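Decapping nuclease RAI1 (Scheffersomyces stipitis, PDB 5BTO) hydrolyses NAD caps, and also m7G-capped and 5'-triphosphate RNA ends, with a divalent metal, and stabilises and stimulates the exoribonuclease RAT1. Local coordinates at residues K106-M118 with L134-S147. Sequence-based numbering, arbitrary orientation.
Sequences KVNVDIITYRGLM and LNVLAYDGQLFINS
Ile-112 and Phe-144 run alongside each other in the same direction, with Ile-112 CD1 3.5 Å from CE2 of the Phe-144 ring. On the other sheet face, Ile-111 CG2 meets Ile-145 CD1 at 3.8 Å, and helix 333-350 packs over Ile-111 and Leu-143. Leu-117, in the first turn of helix 115-123, presses CD1 onto the backbone of Asn-146 and Ser-147 and CD2 against Leu-134 CD2. Strands 111-114 and 142-147 run parallel (14°) in the mixed sheet of this PD-(D/E)XK-family nuclease; 142-147 also pairs with 132-139 through a type I' hairpin turn, and 111-114 ends at substrate-binding Tyr-114, the N-cap of helix 115-123, whose first residues Arg-115 and Gly-116 also bind substrate. Leu-143 N bonds Asp-110 O almost straight (178°), while Ile-112 N donates to Leu-143 O. Thr-113 OG1, anti to its own N (chi1 -169°), donates to Ile-145 O from above the carbonyl plane, 2.8 Å away. Gln-142 NE2 gives Val-109 O a bond of 3.2 Å and Val-107 O a weak one; Arg-398 is the amide's strongest partner. At the polar edge, Lys-106, extended beyond CG, brings NZ 2.8 Å from Asp-140 O; a water joins NZ to Asp-140 OD1, and Arg-398 pairs with OD2. A methionine in place of Lys-106 would probably leave that turn carbonyl and the water without their cationic donor.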
loop_
_atom_site.group_PDB
_atom_site.type_symbol
_atom_site.label_atom_id
_atom_site.label_comp_id
_atom_site.label_asym_id
_atom_site.label_seq_id
_atom_site.Cartn_x
_atom_site.Cartn_y
_atom_site.Cartn_z
ATOM N N LYS A 106 5.754 -30.524 -16.607
ATOM C CA LYS A 106 6.230 -29.567 -15.612
ATOM C C LYS A 106 5.281 -29.539 -14.421
ATOM O O LYS A 106 4.079 -29.752 -14.577
ATOM C CB LYS A 106 6.382 -28.171 -16.221
ATOM C CG LYS A 106 5.069 -27.452 -16.516
ATOM C CD LYS A 106 5.303 -26.109 -17.213
ATOM C CE LYS A 106 3.986 -25.410 -17.514
ATOM N NZ LYS A 106 4.183 -24.173 -18.329
ATOM N N VAL A 107 5.826 -29.279 -13.233
ATOM C CA VAL A 107 5.016 -29.195 -12.027
ATOM C C VAL A 107 3.984 -28.079 -12.186
ATOM O O VAL A 107 4.272 -27.019 -12.763
ATOM C CB VAL A 107 5.899 -28.963 -10.769
ATOM C CG1 VAL A 107 6.654 -27.642 -10.884
ATOM C CG2 VAL A 107 5.062 -28.983 -9.494
ATOM N N ASN A 108 2.784 -28.320 -11.668
ATOM C CA ASN A 108 1.671 -27.405 -11.866
ATOM C C ASN A 108 1.611 -26.316 -10.803
ATOM O O ASN A 108 0.745 -26.342 -9.934
ATOM C CB ASN A 108 0.354 -28.173 -11.893
ATOM C CG ASN A 108 -0.832 -27.281 -12.183
ATOM O OD1 ASN A 108 -0.747 -26.357 -12.995
ATOM N ND2 ASN A 108 -1.945 -27.542 -11.507
ATOM N N VAL A 109 2.542 -25.367 -10.881
ATOM C CA VAL A 109 2.558 -24.207 -9.985
ATOM C C VAL A 109 2.899 -22.934 -10.742
ATOM O O VAL A 109 3.360 -22.982 -11.890
ATOM C CB VAL A 109 3.570 -24.368 -8.827
ATOM C CG1 VAL A 109 3.244 -25.604 -7.990
ATOM C CG2 VAL A 109 5.001 -24.427 -9.355
ATOM N N ASP A 110 2.669 -21.798 -10.085
ATOM C CA ASP A 110 2.977 -20.490 -10.651
ATOM C C ASP A 110 4.348 -19.998 -10.218
ATOM O O ASP A 110 5.011 -19.262 -10.953
ATOM C CB ASP A 110 1.933 -19.471 -10.202
ATOM C CG ASP A 110 0.534 -19.841 -10.638
ATOM O OD1 ASP A 110 0.307 -19.909 -11.864
ATOM O OD2 ASP A 110 -0.343 -20.053 -9.770
ATOM N N ILE A 111 4.759 -20.381 -9.009
ATOM C CA ILE A 111 5.997 -19.878 -8.423
ATOM C C ILE A 111 6.820 -21.022 -7.830
ATOM O O ILE A 111 6.272 -21.915 -7.197
ATOM C CB ILE A 111 5.704 -18.853 -7.295
ATOM C CG1 ILE A 111 4.977 -17.619 -7.839
ATOM C CG2 ILE A 111 6.999 -18.431 -6.587
ATOM C CD1 ILE A 111 4.393 -16.750 -6.724
ATOM N N ILE A 112 8.131 -20.979 -8.042
ATOM C CA ILE A 112 9.048 -21.994 -7.516
ATOM C C ILE A 112 10.117 -21.268 -6.700
ATOM O O ILE A 112 10.813 -20.407 -7.227
ATOM C CB ILE A 112 9.706 -22.784 -8.673
ATOM C CG1 ILE A 112 8.654 -23.646 -9.380
ATOM C CG2 ILE A 112 10.891 -23.641 -8.167
ATOM C CD1 ILE A 112 9.074 -24.150 -10.760
ATOM N N THR A 113 10.243 -21.593 -5.411
ATOM C CA THR A 113 11.157 -20.840 -4.568
ATOM C C THR A 113 11.464 -21.575 -3.275
ATOM O O THR A 113 11.082 -22.739 -3.110
ATOM C CB THR A 113 10.572 -19.436 -4.263
ATOM O OG1 THR A 113 11.566 -18.597 -3.656
ATOM C CG2 THR A 113 9.352 -19.541 -3.363
ATOM N N TYR A 114 12.173 -20.901 -2.377
ATOM C CA TYR A 114 12.520 -21.459 -1.070
ATOM C C TYR A 114 11.661 -20.861 0.048
ATOM O O TYR A 114 11.351 -19.668 0.060
ATOM C CB TYR A 114 13.999 -21.209 -0.751
ATOM C CG TYR A 114 14.949 -22.233 -1.325
ATOM C CD1 TYR A 114 15.173 -23.442 -0.677
ATOM C CD2 TYR A 114 15.638 -21.989 -2.501
ATOM C CE1 TYR A 114 16.035 -24.382 -1.200
ATOM C CE2 TYR A 114 16.508 -22.932 -3.033
ATOM C CZ TYR A 114 16.707 -24.124 -2.374
ATOM O OH TYR A 114 17.568 -25.072 -2.891
ATOM N N ARG A 115 11.334 -21.696 1.032
ATOM C CA ARG A 115 10.525 -21.282 2.168
ATOM C C ARG A 115 11.101 -20.085 2.895
ATOM O O ARG A 115 10.360 -19.209 3.315
ATOM C CB ARG A 115 10.392 -22.434 3.177
ATOM C CG ARG A 115 9.959 -21.974 4.575
ATOM C CD ARG A 115 10.214 -23.009 5.665
ATOM N NE ARG A 115 11.621 -23.154 6.031
ATOM C CZ ARG A 115 12.164 -24.299 6.433
ATOM N NH1 ARG A 115 11.419 -25.396 6.509
ATOM N NH2 ARG A 115 13.450 -24.354 6.753
ATOM N N GLY A 116 12.422 -20.064 3.064
ATOM C CA GLY A 116 13.060 -19.009 3.833
ATOM C C GLY A 116 12.844 -17.646 3.195
ATOM O O GLY A 116 12.720 -16.641 3.889
ATOM N N LEU A 117 12.787 -17.615 1.870
ATOM C CA LEU A 117 12.606 -16.346 1.179
ATOM C C LEU A 117 11.174 -15.852 1.373
ATOM O O LEU A 117 10.935 -14.651 1.525
ATOM C CB LEU A 117 12.926 -16.492 -0.311
ATOM C CG LEU A 117 14.327 -17.050 -0.608
ATOM C CD1 LEU A 117 14.549 -17.212 -2.115
ATOM C CD2 LEU A 117 15.416 -16.171 0.020
ATOM N N MET A 118 10.217 -16.775 1.366
ATOM C CA MET A 118 8.822 -16.406 1.570
ATOM C C MET A 118 8.575 -16.001 3.022
ATOM O O MET A 118 7.789 -15.103 3.300
ATOM C CB MET A 118 7.878 -17.523 1.120
ATOM C CG MET A 118 8.017 -17.867 -0.370
ATOM S SD MET A 118 7.682 -16.463 -1.476
ATOM C CE MET A 118 9.337 -15.906 -1.840
ATOM N N LEU A 134 15.330 -10.022 -3.628
ATOM C CA LEU A 134 15.048 -11.261 -4.339
ATOM C C LEU A 134 15.131 -11.070 -5.837
ATOM O O LEU A 134 14.717 -10.037 -6.362
ATOM C CB LEU A 134 13.658 -11.772 -3.986
ATOM C CG LEU A 134 13.321 -11.942 -2.501
ATOM C CD1 LEU A 134 11.836 -12.209 -2.338
ATOM C CD2 LEU A 134 14.159 -13.073 -1.894
ATOM N N ASN A 135 15.675 -12.067 -6.526
ATOM C CA ASN A 135 15.656 -12.085 -7.985
ATOM C C ASN A 135 14.458 -12.905 -8.434
ATOM O O ASN A 135 14.171 -13.954 -7.854
ATOM C CB ASN A 135 16.934 -12.702 -8.544
ATOM C CG ASN A 135 18.152 -11.846 -8.298
ATOM O OD1 ASN A 135 18.059 -10.620 -8.238
ATOM N ND2 ASN A 135 19.307 -12.484 -8.161
ATOM N N VAL A 136 13.750 -12.425 -9.450
ATOM C CA VAL A 136 12.573 -13.112 -9.944
ATOM C C VAL A 136 12.629 -13.162 -11.451
ATOM O O VAL A 136 12.936 -12.168 -12.101
ATOM C CB VAL A 136 11.274 -12.384 -9.546
ATOM C CG1 VAL A 136 10.066 -13.184 -9.998
ATOM C CG2 VAL A 136 11.236 -12.118 -8.049
ATOM N N LEU A 137 12.324 -14.311 -12.033
ATOM C CA LEU A 137 12.230 -14.319 -13.487
ATOM C C LEU A 137 11.209 -15.315 -13.985
ATOM O O LEU A 137 10.946 -16.346 -13.341
ATOM C CB LEU A 137 13.591 -14.555 -14.125
ATOM C CG LEU A 137 14.238 -15.891 -13.809
ATOM C CD1 LEU A 137 13.712 -16.949 -14.772
ATOM C CD2 LEU A 137 15.732 -15.777 -13.905
ATOM N N ALA A 138 10.627 -14.986 -15.132
ATOM C CA ALA A 138 9.624 -15.824 -15.755
ATOM C C ALA A 138 10.290 -16.781 -16.722
ATOM O O ALA A 138 11.126 -16.384 -17.536
ATOM C CB ALA A 138 8.597 -14.961 -16.492
ATOM N N TYR A 139 9.916 -18.047 -16.628
ATOM C CA TYR A 139 10.398 -19.048 -17.552
ATOM C C TYR A 139 9.375 -20.174 -17.624
ATOM O O TYR A 139 8.839 -20.606 -16.601
ATOM C CB TYR A 139 11.772 -19.569 -17.110
ATOM C CG TYR A 139 12.313 -20.660 -18.001
ATOM C CD1 TYR A 139 12.885 -20.355 -19.234
ATOM C CD2 TYR A 139 12.253 -21.991 -17.611
ATOM C CE1 TYR A 139 13.374 -21.361 -20.060
ATOM C CE2 TYR A 139 12.734 -22.995 -18.424
ATOM C CZ TYR A 139 13.297 -22.677 -19.644
ATOM O OH TYR A 139 13.780 -23.685 -20.451
ATOM N N ASP A 140 9.082 -20.629 -18.837
ATOM C CA ASP A 140 8.106 -21.692 -19.038
ATOM C C ASP A 140 6.806 -21.436 -18.276
ATOM O O ASP A 140 6.229 -22.350 -17.696
ATOM C CB ASP A 140 8.713 -23.039 -18.639
ATOM C CG ASP A 140 8.082 -24.217 -19.369
ATOM O OD1 ASP A 140 7.308 -24.012 -20.330
ATOM O OD2 ASP A 140 8.386 -25.365 -18.989
ATOM N N GLY A 141 6.347 -20.188 -18.283
ATOM C CA GLY A 141 5.073 -19.844 -17.679
ATOM C C GLY A 141 5.071 -19.833 -16.159
ATOM O O GLY A 141 4.009 -19.834 -15.544
ATOM N N GLN A 142 6.257 -19.809 -15.563
ATOM C CA GLN A 142 6.395 -19.892 -14.105
ATOM C C GLN A 142 7.385 -18.852 -13.596
ATOM O O GLN A 142 8.283 -18.432 -14.331
ATOM C CB GLN A 142 6.866 -21.299 -13.706
ATOM C CG GLN A 142 5.940 -22.391 -14.182
ATOM C CD GLN A 142 6.444 -23.786 -13.865
ATOM O OE1 GLN A 142 7.636 -24.080 -13.986
ATOM N NE2 GLN A 142 5.532 -24.654 -13.448
ATOM N N LEU A 143 7.214 -18.413 -12.350
ATOM C CA LEU A 143 8.179 -17.498 -11.742
ATOM C C LEU A 143 9.152 -18.248 -10.842
ATOM O O LEU A 143 8.742 -19.034 -9.998
ATOM C CB LEU A 143 7.483 -16.408 -10.922
ATOM C CG LEU A 143 6.550 -15.450 -11.658
ATOM C CD1 LEU A 143 6.146 -14.299 -10.716
ATOM C CD2 LEU A 143 7.219 -14.914 -12.935
ATOM N N PHE A 144 10.440 -17.999 -11.036
ATOM C CA PHE A 144 11.484 -18.580 -10.198
ATOM C C PHE A 144 12.066 -17.476 -9.331
ATOM O O PHE A 144 12.421 -16.407 -9.839
ATOM C CB PHE A 144 12.567 -19.228 -11.076
ATOM C CG PHE A 144 12.060 -20.373 -11.907
ATOM C CD1 PHE A 144 11.321 -20.140 -13.060
ATOM C CD2 PHE A 144 12.321 -21.680 -11.536
ATOM C CE1 PHE A 144 10.843 -21.190 -13.828
ATOM C CE2 PHE A 144 11.849 -22.740 -12.297
ATOM C CZ PHE A 144 11.104 -22.497 -13.439
ATOM N N ILE A 145 12.120 -17.709 -8.020
ATOM C CA ILE A 145 12.541 -16.663 -7.081
ATOM C C ILE A 145 13.672 -17.161 -6.196
ATOM O O ILE A 145 13.540 -18.209 -5.548
ATOM C CB ILE A 145 11.366 -16.220 -6.184
ATOM C CG1 ILE A 145 10.189 -15.749 -7.056
ATOM C CG2 ILE A 145 11.807 -15.113 -5.201
ATOM C CD1 ILE A 145 8.981 -15.259 -6.275
ATOM N N ASN A 146 14.785 -16.430 -6.172
ATOM C CA ASN A 146 15.875 -16.742 -5.247
ATOM C C ASN A 146 16.495 -15.479 -4.691
ATOM O O ASN A 146 16.281 -14.391 -5.219
ATOM C CB ASN A 146 16.978 -17.584 -5.907
ATOM C CG ASN A 146 17.876 -18.280 -4.870
ATOM O OD1 ASN A 146 17.514 -18.398 -3.695
ATOM N ND2 ASN A 146 19.040 -18.732 -5.298
ATOM N N SER A 147 17.271 -15.622 -3.626
ATOM C CA SER A 147 18.105 -14.521 -3.167
ATOM C C SER A 147 19.214 -14.276 -4.183
ATOM O O SER A 147 19.521 -15.138 -5.015
ATOM C CB SER A 147 18.723 -14.856 -1.810
ATOM O OG SER A 147 19.369 -16.121 -1.846
HETATM O O HOH W 1 4.606 -25.426 -20.790
#